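PDB 5EUF: protease from Helicobacter pylori, which is a zinc-dependent protease of the M16 family, probably a virulence factor that cleaves the cytoplasmic domain of human JAM-A and weakens the gastric epithelial barrier. Local coordinates for residues B[51-55]-B[178-183]; B[38-42]-B[87-91]; B[57-62]-B[122-126]. Residues are numbered along the deposited sequence.

Interaction 1. Residues B[51-55]-B[178-183]. With ZN (zinc ion), chain G.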
ATOM      1  N   ILE B  51      -7.518   6.926  10.471  1.00 34.87           N
ATOM      2  CA  ILE B  51      -7.582   8.120  11.309  1.00 30.78           C
ATOM      3  C   ILE B  51      -8.877   8.893  11.082  1.00 30.01           C
ATOM      4  O   ILE B  51      -9.486   9.394  12.029  1.00 35.96           O
ATOM      5  CB  ILE B  51      -6.375   9.049  11.055  1.00 33.19           C
ATOM      6  CG1 ILE B  51      -5.081   8.367  11.502  1.00 35.51           C
ATOM      7  CG2 ILE B  51      -6.541  10.369  11.790  1.00 26.44           C
ATOM      8  CD1 ILE B  51      -3.870   9.275  11.474  1.00 32.64           C
ATOM      9  N   ALA B  52      -9.298   8.981   9.824  1.00 34.50           N
ATOM     10  CA  ALA B  52     -10.542   9.657   9.478  1.00 29.97           C
ATOM     11  C   ALA B  52     -11.715   9.033  10.230  1.00 30.76           C
ATOM     12  O   ALA B  52     -12.625   9.733  10.677  1.00 27.15           O
ATOM     13  CB  ALA B  52     -10.779   9.606   7.975  1.00 12.32           C
ATOM     14  N   HIS B  53     -11.667   7.712  10.375  1.00 26.59           N
ATOM     15  CA  HIS B  53     -12.685   6.957  11.095  1.00 13.64           C
ATOM     16  C   HIS B  53     -12.589   7.157  12.606  1.00 21.26           C
ATOM     17  O   HIS B  53     -13.607   7.218  13.291  1.00 26.78           O
ATOM     18  CB  HIS B  53     -12.572   5.471  10.755  1.00 26.35           C
ATOM     19  CG  HIS B  53     -13.544   4.601  11.488  1.00 25.99           C
ATOM     20  ND1 HIS B  53     -13.204   3.899  12.625  1.00 28.74           N
ATOM     21  CD2 HIS B  53     -14.843   4.308  11.241  1.00 35.87           C
ATOM     22  CE1 HIS B  53     -14.252   3.216  13.050  1.00 36.78           C
ATOM     23  NE2 HIS B  53     -15.260   3.448  12.228  1.00 55.47           N
HETATM   24  N   MSE B  54     -11.366   7.252  13.123  1.00 19.46           N
HETATM   25  CA  MSE B  54     -11.155   7.493  14.550  1.00 21.58           C
HETATM   26  C   MSE B  54     -11.777   8.823  14.971  1.00 33.96           C
HETATM   27  O   MSE B  54     -12.394   8.921  16.034  1.00 30.51           O
HETATM   28  CB  MSE B  54      -9.660   7.472  14.889  1.00 15.99           C
HETATM   29  CG  MSE B  54      -9.311   7.910  16.315  1.00 16.99           C
HETATM   30 SE   MSE B  54      -9.815   6.647  17.725  0.54 35.30          SE
HETATM   31  CE  MSE B  54      -9.009   7.554  19.247  1.00 65.93           C
ATOM     32  N   LEU B  55     -11.624   9.837  14.122  1.00 29.69           N
ATOM     33  CA  LEU B  55     -12.184  11.161  14.377  1.00 30.29           C
ATOM     34  C   LEU B  55     -13.702  11.139  14.542  1.00 34.45           C
ATOM     35  O   LEU B  55     -14.268  11.990  15.225  1.00 46.77           O
ATOM     36  CB  LEU B  55     -11.809  12.122  13.251  1.00 25.63           C
ATOM     37  CG  LEU B  55     -10.386  12.669  13.290  1.00 29.26           C
ATOM     38  CD1 LEU B  55     -10.160  13.638  12.141  1.00 14.12           C
ATOM     39  CD2 LEU B  55     -10.126  13.344  14.625  1.00 23.33           C
ATOM     40  N   ASP B 178      -0.649  13.044  15.636  1.00 38.11           N
ATOM     41  CA  ASP B 178      -1.116  12.624  14.314  1.00 38.77           C
ATOM     42  C   ASP B 178      -2.569  13.007  14.095  1.00 40.96           C
ATOM     43  O   ASP B 178      -2.936  13.547  13.051  1.00 40.20           O
ATOM     44  CB  ASP B 178      -0.958  11.113  14.134  1.00 31.26           C
ATOM     45  CG  ASP B 178       0.478  10.697  13.911  1.00 40.95           C
ATOM     46  OD1 ASP B 178       1.230  11.465  13.272  1.00 52.28           O
ATOM     47  OD2 ASP B 178       0.854   9.602  14.377  1.00 40.76           O
ATOM     48  N   ILE B 179      -3.388  12.724  15.099  1.00 49.54           N
ATOM     49  CA  ILE B 179      -4.822  12.955  15.025  1.00 37.89           C
ATOM     50  C   ILE B 179      -5.159  14.444  15.079  1.00 31.24           C
ATOM     51  O   ILE B 179      -6.038  14.913  14.354  1.00 24.94           O
ATOM     52  CB  ILE B 179      -5.541  12.199  16.152  1.00 27.27           C
ATOM     53  CG1 ILE B 179      -5.489  10.698  15.865  1.00 20.90           C
ATOM     54  CG2 ILE B 179      -6.978  12.671  16.302  1.00 24.66           C
ATOM     55  CD1 ILE B 179      -6.376   9.883  16.750  1.00 51.33           C
ATOM     56  N   LYS B 180      -4.451  15.188  15.923  1.00 32.75           N
ATOM     57  CA  LYS B 180      -4.638  16.633  15.982  1.00 39.08           C
ATOM     58  C   LYS B 180      -4.272  17.277  14.646  1.00 33.93           C
ATOM     59  O   LYS B 180      -4.931  18.217  14.200  1.00 47.25           O
ATOM     60  CB  LYS B 180      -3.810  17.245  17.113  1.00 24.67           C
ATOM     61  CG  LYS B 180      -4.343  16.939  18.501  1.00 26.88           C
ATOM     62  CD  LYS B 180      -3.594  17.726  19.557  1.00 44.47           C
ATOM     63  CE  LYS B 180      -4.223  17.564  20.928  1.00 46.98           C
ATOM     64  NZ  LYS B 180      -3.510  18.383  21.948  1.00 55.73           N
ATOM     65  N   LYS B 181      -3.229  16.759  14.004  1.00 27.15           N
ATOM     66  CA  LYS B 181      -2.812  17.255  12.697  1.00 32.81           C
ATOM     67  C   LYS B 181      -3.887  16.982  11.655  1.00 33.20           C
ATOM     68  O   LYS B 181      -4.271  17.876  10.901  1.00 46.18           O
ATOM     69  CB  LYS B 181      -1.491  16.621  12.275  1.00 29.61           C
ATOM     70  N   PHE B 182      -4.373  15.745  11.625  1.00 29.00           N
ATOM     71  CA  PHE B 182      -5.375  15.328  10.650  1.00 29.33           C
ATOM     72  C   PHE B 182      -6.676  16.109  10.812  1.00 32.43           C
ATOM     73  O   PHE B 182      -7.234  16.607   9.835  1.00 39.34           O
ATOM     74  CB  PHE B 182      -5.648  13.826  10.778  1.00 33.27           C
ATOM     75  CG  PHE B 182      -6.398  13.238   9.612  1.00 39.19           C
ATOM     76  CD1 PHE B 182      -7.784  13.270   9.569  1.00 44.10           C
ATOM     77  CD2 PHE B 182      -5.716  12.641   8.563  1.00 19.26           C
ATOM     78  CE1 PHE B 182      -8.474  12.726   8.501  1.00 39.33           C
ATOM     79  CE2 PHE B 182      -6.399  12.094   7.493  1.00 17.18           C
ATOM     80  CZ  PHE B 182      -7.779  12.137   7.460  1.00 37.58           C
ATOM     81  N   HIS B 183      -7.152  16.215  12.049  1.00 31.37           N
ATOM     82  CA  HIS B 183      -8.428  16.866  12.319  1.00 29.64           C
ATOM     83  C   HIS B 183      -8.411  18.351  11.978  1.00 40.00           C
ATOM     84  O   HIS B 183      -9.259  18.828  11.225  1.00 41.16           O
ATOM     85  CB  HIS B 183      -8.827  16.685  13.783  1.00 19.82           C
ATOM     86  CG  HIS B 183     -10.100  17.384  14.143  1.00 25.31           C
ATOM     87  ND1 HIS B 183     -10.123  18.623  14.748  1.00 26.79           N
ATOM     88  CD2 HIS B 183     -11.394  17.026  13.967  1.00 29.70           C
ATOM     89  CE1 HIS B 183     -11.377  18.993  14.938  1.00 34.76           C
ATOM     90  NE2 HIS B 183     -12.168  18.042  14.473  1.00 45.29           N
TER
HETATM   91 ZN    ZN G 502     -17.099   2.727  13.602  0.87 91.95          ZN

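Interaction 2. Residues B[38-42]-B[87-91]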
ATOM      1  N   LYS B  38     -15.477  16.903   3.778  1.00 16.88           N
ATOM      2  CA  LYS B  38     -14.893  16.297   2.584  1.00 13.74           C
ATOM      3  C   LYS B  38     -13.629  15.521   2.933  1.00 21.95           C
ATOM      4  O   LYS B  38     -12.554  15.800   2.402  1.00 13.27           O
ATOM      5  CB  LYS B  38     -14.582  17.366   1.537  1.00 17.15           C
ATOM      6  CG  LYS B  38     -15.784  18.192   1.114  1.00 18.81           C
ATOM      7  CD  LYS B  38     -15.384  19.273   0.124  1.00 26.33           C
ATOM      8  CE  LYS B  38     -16.589  20.053  -0.370  1.00 31.86           C
ATOM      9  NZ  LYS B  38     -16.185  21.162  -1.279  1.00 44.72           N
ATOM     10  N   VAL B  39     -13.766  14.562   3.846  1.00 22.42           N
ATOM     11  CA  VAL B  39     -12.653  13.729   4.285  1.00 17.02           C
ATOM     12  C   VAL B  39     -13.063  12.272   4.372  1.00 19.20           C
ATOM     13  O   VAL B  39     -14.195  11.956   4.735  1.00 23.64           O
ATOM     14  CB  VAL B  39     -12.119  14.138   5.669  1.00 25.84           C
ATOM     15  CG1 VAL B  39     -10.627  13.852   5.752  1.00 26.32           C
ATOM     16  CG2 VAL B  39     -12.416  15.595   5.965  1.00 39.11           C
ATOM     17  N   GLY B  40     -12.129  11.384   4.063  1.00 20.26           N
ATOM     18  CA  GLY B  40     -12.374   9.960   4.178  1.00 18.77           C
ATOM     19  C   GLY B  40     -11.061   9.217   4.285  1.00 25.17           C
ATOM     20  O   GLY B  40     -10.027   9.808   4.594  1.00 22.34           O
ATOM     21  N   SER B  41     -11.100   7.916   4.020  1.00 29.02           N
ATOM     22  CA  SER B  41      -9.897   7.103   4.059  1.00 21.19           C
ATOM     23  C   SER B  41      -8.996   7.430   2.872  1.00 30.59           C
ATOM     24  O   SER B  41      -7.812   7.091   2.873  1.00 26.93           O
ATOM     25  CB  SER B  41     -10.253   5.616   4.064  1.00 32.99           C
ATOM     26  OG  SER B  41     -10.936   5.249   2.878  1.00 42.26           O
ATOM     27  N   ARG B  42      -9.562   8.094   1.867  1.00 28.72           N
ATOM     28  CA  ARG B  42      -8.813   8.444   0.666  1.00 31.15           C
ATOM     29  C   ARG B  42      -7.840   9.587   0.944  1.00 32.50           C
ATOM     30  O   ARG B  42      -6.924   9.845   0.163  1.00 38.94           O
ATOM     31  CB  ARG B  42      -9.758   8.824  -0.476  1.00 30.83           C
ATOM     32  CG  ARG B  42     -10.146  10.287  -0.484  1.00 48.27           C
ATOM     33  CD  ARG B  42     -11.002  10.649  -1.683  1.00 42.65           C
ATOM     34  NE  ARG B  42     -10.855  12.062  -2.011  1.00 35.36           N
ATOM     35  CZ  ARG B  42     -10.108  12.513  -3.010  1.00 40.09           C
ATOM     36  NH1 ARG B  42      -9.460  11.657  -3.786  1.00 47.36           N
ATOM     37  NH2 ARG B  42     -10.014  13.817  -3.240  1.00 50.76           N
ATOM     38  N   SER B  87     -16.789   7.102   5.309  1.00 13.42           N
ATOM     39  CA  SER B  87     -16.550   6.203   4.191  1.00 24.46           C
ATOM     40  C   SER B  87     -15.209   6.520   3.551  1.00 30.56           C
ATOM     41  O   SER B  87     -14.352   7.158   4.164  1.00 41.71           O
ATOM     42  CB  SER B  87     -17.676   6.301   3.160  1.00 26.62           C
ATOM     43  OG  SER B  87     -17.800   7.620   2.662  1.00 29.12           O
ATOM     44  N   PHE B  88     -15.032   6.072   2.315  1.00 23.85           N
ATOM     45  CA  PHE B  88     -13.794   6.308   1.592  1.00 22.75           C
ATOM     46  C   PHE B  88     -13.559   7.790   1.319  1.00 31.20           C
ATOM     47  O   PHE B  88     -12.424   8.264   1.359  1.00 29.56           O
ATOM     48  CB  PHE B  88     -13.801   5.542   0.270  1.00 19.61           C
ATOM     49  CG  PHE B  88     -13.718   4.054   0.430  1.00 23.87           C
ATOM     50  CD1 PHE B  88     -14.860   3.302   0.641  1.00 13.42           C
ATOM     51  CD2 PHE B  88     -12.495   3.407   0.360  1.00 20.32           C
ATOM     52  CE1 PHE B  88     -14.784   1.930   0.785  1.00 18.10           C
ATOM     53  CE2 PHE B  88     -12.413   2.034   0.502  1.00 17.62           C
ATOM     54  CZ  PHE B  88     -13.558   1.296   0.714  1.00 13.81           C
ATOM     55  N   ASP B  89     -14.640   8.519   1.052  1.00 32.37           N
ATOM     56  CA  ASP B  89     -14.526   9.872   0.515  1.00 31.94           C
ATOM     57  C   ASP B  89     -15.104  10.957   1.416  1.00 26.16           C
ATOM     58  O   ASP B  89     -14.658  12.103   1.376  1.00 34.27           O
ATOM     59  CB  ASP B  89     -15.214   9.940  -0.849  1.00 20.18           C
ATOM     60  CG  ASP B  89     -14.714   8.877  -1.804  1.00 13.38           C
ATOM     61  OD1 ASP B  89     -13.503   8.580  -1.781  1.00 15.45           O
ATOM     62  OD2 ASP B  89     -15.533   8.337  -2.577  1.00 32.54           O
ATOM     63  N   ILE B  90     -16.094  10.597   2.223  1.00 27.27           N
ATOM     64  CA  ILE B  90     -16.853  11.592   2.970  1.00 22.20           C
ATOM     65  C   ILE B  90     -17.090  11.182   4.423  1.00 17.77           C
ATOM     66  O   ILE B  90     -17.417  10.030   4.710  1.00 26.23           O
ATOM     67  CB  ILE B  90     -18.213  11.865   2.273  1.00 43.08           C
ATOM     68  CG1 ILE B  90     -19.128  12.717   3.154  1.00 45.92           C
ATOM     69  CG2 ILE B  90     -18.904  10.559   1.907  1.00 40.46           C
ATOM     70  CD1 ILE B  90     -20.545  12.826   2.622  1.00 44.26           C
ATOM     71  N   THR B  91     -16.891  12.128   5.336  1.00 25.99           N
ATOM     72  CA  THR B  91     -17.286  11.961   6.733  1.00 25.61           C
ATOM     73  C   THR B  91     -18.586  12.726   6.975  1.00 21.36           C
ATOM     74  O   THR B  91     -18.690  13.902   6.625  1.00 19.57           O
ATOM     75  CB  THR B  91     -16.203  12.461   7.706  1.00 19.54           C
ATOM     76  OG1 THR B  91     -15.007  11.692   7.533  1.00 16.29           O
ATOM     77  CG2 THR B  91     -16.677  12.325   9.141  1.00 23.81           C
TER

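Interaction 3. Residues B[57-62]-B[122-126]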
ATOM      1  N   HIS B  57     -15.331   8.846  16.151  1.00 55.40           N
ATOM      2  CA  HIS B  57     -15.520   8.502  17.558  1.00 54.10           C
ATOM      3  C   HIS B  57     -15.188   9.681  18.468  1.00 48.73           C
ATOM      4  O   HIS B  57     -15.897   9.946  19.439  1.00 53.47           O
ATOM      5  CB  HIS B  57     -14.660   7.293  17.941  1.00 44.28           C
ATOM      6  CG  HIS B  57     -15.173   5.988  17.414  1.00 42.62           C
ATOM      7  ND1 HIS B  57     -15.520   5.800  16.093  1.00 42.64           N
ATOM      8  CD2 HIS B  57     -15.386   4.800  18.030  1.00 42.64           C
ATOM      9  CE1 HIS B  57     -15.929   4.556  15.919  1.00 45.08           C
ATOM     10  NE2 HIS B  57     -15.857   3.928  17.079  1.00 47.73           N
ATOM     11  N   LEU B  58     -14.110  10.388  18.143  1.00 37.98           N
ATOM     12  CA  LEU B  58     -13.623  11.477  18.984  1.00 39.60           C
ATOM     13  C   LEU B  58     -14.463  12.744  18.853  1.00 30.10           C
ATOM     14  O   LEU B  58     -14.407  13.626  19.711  1.00 27.53           O
ATOM     15  CB  LEU B  58     -12.161  11.789  18.654  1.00 35.66           C
ATOM     16  CG  LEU B  58     -11.157  10.680  18.972  1.00 31.79           C
ATOM     17  CD1 LEU B  58      -9.738  11.134  18.676  1.00 35.79           C
ATOM     18  CD2 LEU B  58     -11.291  10.242  20.421  1.00 35.80           C
ATOM     19  N   ASN B  59     -15.247  12.828  17.783  1.00 36.27           N
ATOM     20  CA  ASN B  59     -16.064  14.011  17.525  1.00 39.86           C
ATOM     21  C   ASN B  59     -17.165  14.199  18.572  1.00 35.12           C
ATOM     22  O   ASN B  59     -17.724  15.286  18.714  1.00 32.99           O
ATOM     23  CB  ASN B  59     -16.677  13.932  16.125  1.00 38.84           C
ATOM     24  CG  ASN B  59     -17.001  15.300  15.552  1.00 64.68           C
ATOM     25  OD1 ASN B  59     -16.102  16.055  15.176  1.00 79.58           O
ATOM     26  ND2 ASN B  59     -18.288  15.622  15.473  1.00 65.47           N
ATOM     27  N   PHE B  60     -17.464  13.136  19.311  1.00 37.72           N
ATOM     28  CA  PHE B  60     -18.494  13.192  20.342  1.00 36.98           C
ATOM     29  C   PHE B  60     -17.880  13.222  21.737  1.00 38.95           C
ATOM     30  O   PHE B  60     -18.530  12.876  22.725  1.00 38.07           O
ATOM     31  CB  PHE B  60     -19.449  12.007  20.198  1.00 21.89           C
ATOM     32  CG  PHE B  60     -20.149  11.967  18.873  1.00 33.54           C
ATOM     33  CD1 PHE B  60     -21.273  12.745  18.646  1.00 45.83           C
ATOM     34  CD2 PHE B  60     -19.675  11.168  17.848  1.00 40.31           C
ATOM     35  CE1 PHE B  60     -21.917  12.720  17.424  1.00 48.54           C
ATOM     36  CE2 PHE B  60     -20.315  11.137  16.623  1.00 51.73           C
ATOM     37  CZ  PHE B  60     -21.438  11.915  16.411  1.00 50.77           C
ATOM     38  N   LYS B  61     -16.620  13.638  21.806  1.00 33.36           N
ATOM     39  CA  LYS B  61     -15.944  13.812  23.082  1.00 31.65           C
ATOM     40  C   LYS B  61     -16.034  15.271  23.516  1.00 32.06           C
ATOM     41  O   LYS B  61     -16.827  16.038  22.967  1.00 30.95           O
ATOM     42  CB  LYS B  61     -14.487  13.361  22.988  1.00 34.28           C
ATOM     43  CG  LYS B  61     -14.322  11.893  22.623  1.00 29.76           C
ATOM     44  CD  LYS B  61     -14.935  10.981  23.677  1.00 40.17           C
ATOM     45  CE  LYS B  61     -14.754   9.513  23.316  1.00 43.86           C
ATOM     46  NZ  LYS B  61     -15.351   8.599  24.333  1.00 47.99           N
ATOM     47  N   SER B  62     -15.215  15.654  24.491  1.00 35.98           N
ATOM     48  CA  SER B  62     -15.327  16.974  25.109  1.00 34.36           C
ATOM     49  C   SER B  62     -14.950  18.111  24.169  1.00 27.23           C
ATOM     50  O   SER B  62     -14.068  17.969  23.319  1.00 35.66           O
ATOM     51  CB  SER B  62     -14.458  17.054  26.363  1.00 42.09           C
ATOM     52  OG  SER B  62     -13.081  17.021  26.032  1.00 41.07           O
ATOM     53  N   GLU B 122      -8.668  11.059  26.420  1.00 58.59           N
ATOM     54  CA  GLU B 122      -9.818  10.638  25.627  1.00 52.34           C
ATOM     55  C   GLU B 122      -9.360   9.824  24.430  1.00 49.15           C
ATOM     56  O   GLU B 122     -10.040   8.894  23.996  1.00 53.19           O
ATOM     57  CB  GLU B 122     -10.626  11.847  25.159  1.00 46.26           C
ATOM     58  CG  GLU B 122     -11.199  12.677  26.287  1.00 65.29           C
ATOM     59  CD  GLU B 122     -11.930  13.906  25.792  1.00 72.55           C
ATOM     60  OE1 GLU B 122     -11.531  14.460  24.743  1.00 65.62           O
ATOM     61  OE2 GLU B 122     -12.908  14.314  26.452  1.00 75.05           O
ATOM     62  N   PHE B 123      -8.198  10.184  23.901  1.00 43.27           N
ATOM     63  CA  PHE B 123      -7.637   9.503  22.745  1.00 39.27           C
ATOM     64  C   PHE B 123      -7.163   8.092  23.086  1.00 41.70           C
ATOM     65  O   PHE B 123      -7.399   7.153  22.328  1.00 41.62           O
ATOM     66  CB  PHE B 123      -6.480  10.317  22.165  1.00 39.35           C
ATOM     67  CG  PHE B 123      -5.497   9.498  21.388  1.00 33.31           C
ATOM     68  CD1 PHE B 123      -5.822   9.004  20.137  1.00 21.40           C
ATOM     69  CD2 PHE B 123      -4.246   9.218  21.909  1.00 34.88           C
ATOM     70  CE1 PHE B 123      -4.918   8.247  19.422  1.00 52.08           C
ATOM     71  CE2 PHE B 123      -3.338   8.463  21.198  1.00 47.03           C
ATOM     72  CZ  PHE B 123      -3.673   7.978  19.952  1.00 52.62           C
ATOM     73  N   LEU B 124      -6.491   7.951  24.225  1.00 41.30           N
ATOM     74  CA  LEU B 124      -5.941   6.658  24.629  1.00 43.83           C
ATOM     75  C   LEU B 124      -7.005   5.575  24.857  1.00 48.22           C
ATOM     76  O   LEU B 124      -6.868   4.469  24.333  1.00 47.54           O
ATOM     77  CB  LEU B 124      -5.077   6.815  25.885  1.00 42.72           C
ATOM     78  CG  LEU B 124      -3.762   7.575  25.702  1.00 34.63           C
ATOM     79  CD1 LEU B 124      -2.922   7.512  26.967  1.00 34.42           C
ATOM     80  CD2 LEU B 124      -2.989   7.026  24.512  1.00 39.87           C
ATOM     81  N   PRO B 125      -8.068   5.874  25.632  1.00 53.56           N
ATOM     82  CA  PRO B 125      -9.049   4.799  25.815  1.00 57.87           C
ATOM     83  C   PRO B 125      -9.859   4.512  24.555  1.00 60.80           C
ATOM     84  O   PRO B 125     -10.230   3.362  24.317  1.00 70.00           O
ATOM     85  CB  PRO B 125      -9.954   5.339  26.926  1.00 52.22           C
ATOM     86  CG  PRO B 125      -9.865   6.810  26.790  1.00 47.11           C
ATOM     87  CD  PRO B 125      -8.443   7.082  26.392  1.00 51.24           C
ATOM     88  N   GLU B 126     -10.124   5.543  23.758  1.00 48.53           N
ATOM     89  CA  GLU B 126     -10.964   5.386  22.577  1.00 39.23           C
ATOM     90  C   GLU B 126     -10.264   4.563  21.501  1.00 45.52           C
ATOM     91  O   GLU B 126     -10.916   3.872  20.719  1.00 44.91           O
ATOM     92  CB  GLU B 126     -11.370   6.753  22.020  1.00 23.14           C
ATOM     93  CG  GLU B 126     -12.504   6.700  21.000  1.00 30.51           C
ATOM     94  CD  GLU B 126     -13.817   6.206  21.594  1.00 47.79           C
ATOM     95  OE1 GLU B 126     -14.022   6.350  22.820  1.00 48.48           O
ATOM     96  OE2 GLU B 126     -14.649   5.675  20.828  1.00 55.04           O
TER

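Interaction 1. Residues B[51-55]-B[178-183]
The zinc-binding helix 51-58 of this M16 protease, which holds the H53-M54-L55-E56-H57 sequence, is backed here by helix 176-186. The two segments cross almost perpendicularly, at -85°, with their axes 10.1 Å apart, and the contact is apolar, with no hydrogen bond between them. The F182 ring packs against the helix: I51 CG2 sits over one ring face, 4.0 Å from the centroid in a CH-pi contact, while L55 CD1 meets the ring edge at F182 CD1, 3.5 Å away. A52 CB touches F182 CE1 at 3.9 Å. One turn earlier, I179 adds apolar contacts, its CG2 3.6 Å from L55 CD2 and its CD1 3.6 Å from CG of the selenomethionine M54. H53 takes no part in this packing; its NE2 binds the zinc ion at 2.4 Å, with E133 as the other protein ligand. I51, A52 and L55 thus meet helix 176-186 while H53 serves the metal, on the helix of the inverted zinc-binding motif HxxEH of M16 peptidases.

Interaction 2. Residues B[38-42]-B[87-91]
The loop leaving strand 30-37 wraps over the tip of the hairpin between strands 81-86 and 91-98, and mostly main-chain polar groups join them. R42 N gives a hydrogen bond to F88 O at 2.9 Å; S41 N gives a weak one to S87 O at 3.3 Å. At the other end T91 OG1 donates to V39 O, 2.9 Å away. T91 N is also 2.8 Å from V39 O, but at too poor an angle for a hydrogen bond; the T91 backbone pairs with Y37. Within the hairpin, I90 O accepts from both S87 N (3.1 Å) and S87 OG (3.2 Å), which closes the tip. G40 CA is 3.3 Å from F88 O, a CA-H...O contact, and a CB on G40 would clash with F88 O, D89 N and S87 O; G40 N is bonded to N43 OD1. The charged groups of R42 and D89 find their polar partners outside the two segments. R42 CD comes within 3.2 Å of D89 OD1, but R42 NE is 4.4 Å from D89 OD1, beyond a salt bridge. Bonds between the segments thus go mainly to backbone groups, with T91 OG1 the side-chain donor, while the R42-D307 salt bridge and the bond from backbone N of Q306 to D89 OD2 link the pair to the loop between strands 295-302 and 309-317, and Y160 OH bonds D89 OD1.

Interaction 3. Residues B[57-62]-B[122-126]
This is a partly buried, mainly polar contact between the end of the zinc-binding helix 51-58, with the turn that follows, and the early part of helix 120-139. Two glutamates, one helical turn apart, do most of the work. E126 OE1 forms a salt bridge with K61 NZ at 3.0 Å, and E126 OE2 lies 3.0 Å from H57 CD2, at the edge of the imidazole. E122 OE2 takes a weak hydrogen bond from S62 N at 3.3 Å and lies 2.7 Å from S62 OG, whose proton may instead serve N117 OD1. K61 is brought into position by a type I beta turn from L58 to K61, with K61 N bonded to L58 O at 3.0 Å. H57 is the second histidine of the HxxEH motif, and helix 120-139 supplies E133, so the contact joins the two helices that carry the zinc ligands of the M16 fold. H57 is probably a zinc ligand too, but in this model its side chain, about 3 Å from the ion at the nearest atoms, is not bonded to it. L58 CD2 adds packing, 3.8 Å from E126 CG and 4.0 Å from E122 O. Helix 120-139 is kinked at P125, and the E126 N to E122 O bond is weak at 3.4 Å. The CB of F123 points away from 57-62, and its side chain packs on M54 and I179.

Interactions 1 and 3 share helix 51-58, their centres about 11 Å apart, and meet where I179 CD1 lies 3.5 Å from F123 CE1 and M54 CE 3.5 Å from F123 O. Interaction 2 touches interaction 1, centre to centre about 12 Å, through A52 and F182: A52 CB is 3.5 Å from G40 O, and F182 CE1 3.7 Å from V39 CG1. Interactions 2 and 3 do not touch, with nearest atoms about 7 Å apart. Interactions 1 and 3 hold zinc-site residues, the ligand H53 and the probable ligand H57. Interaction 2 lies a shell further out, its T91 side chain about 5 Å from that of E56, the probable proton acceptor.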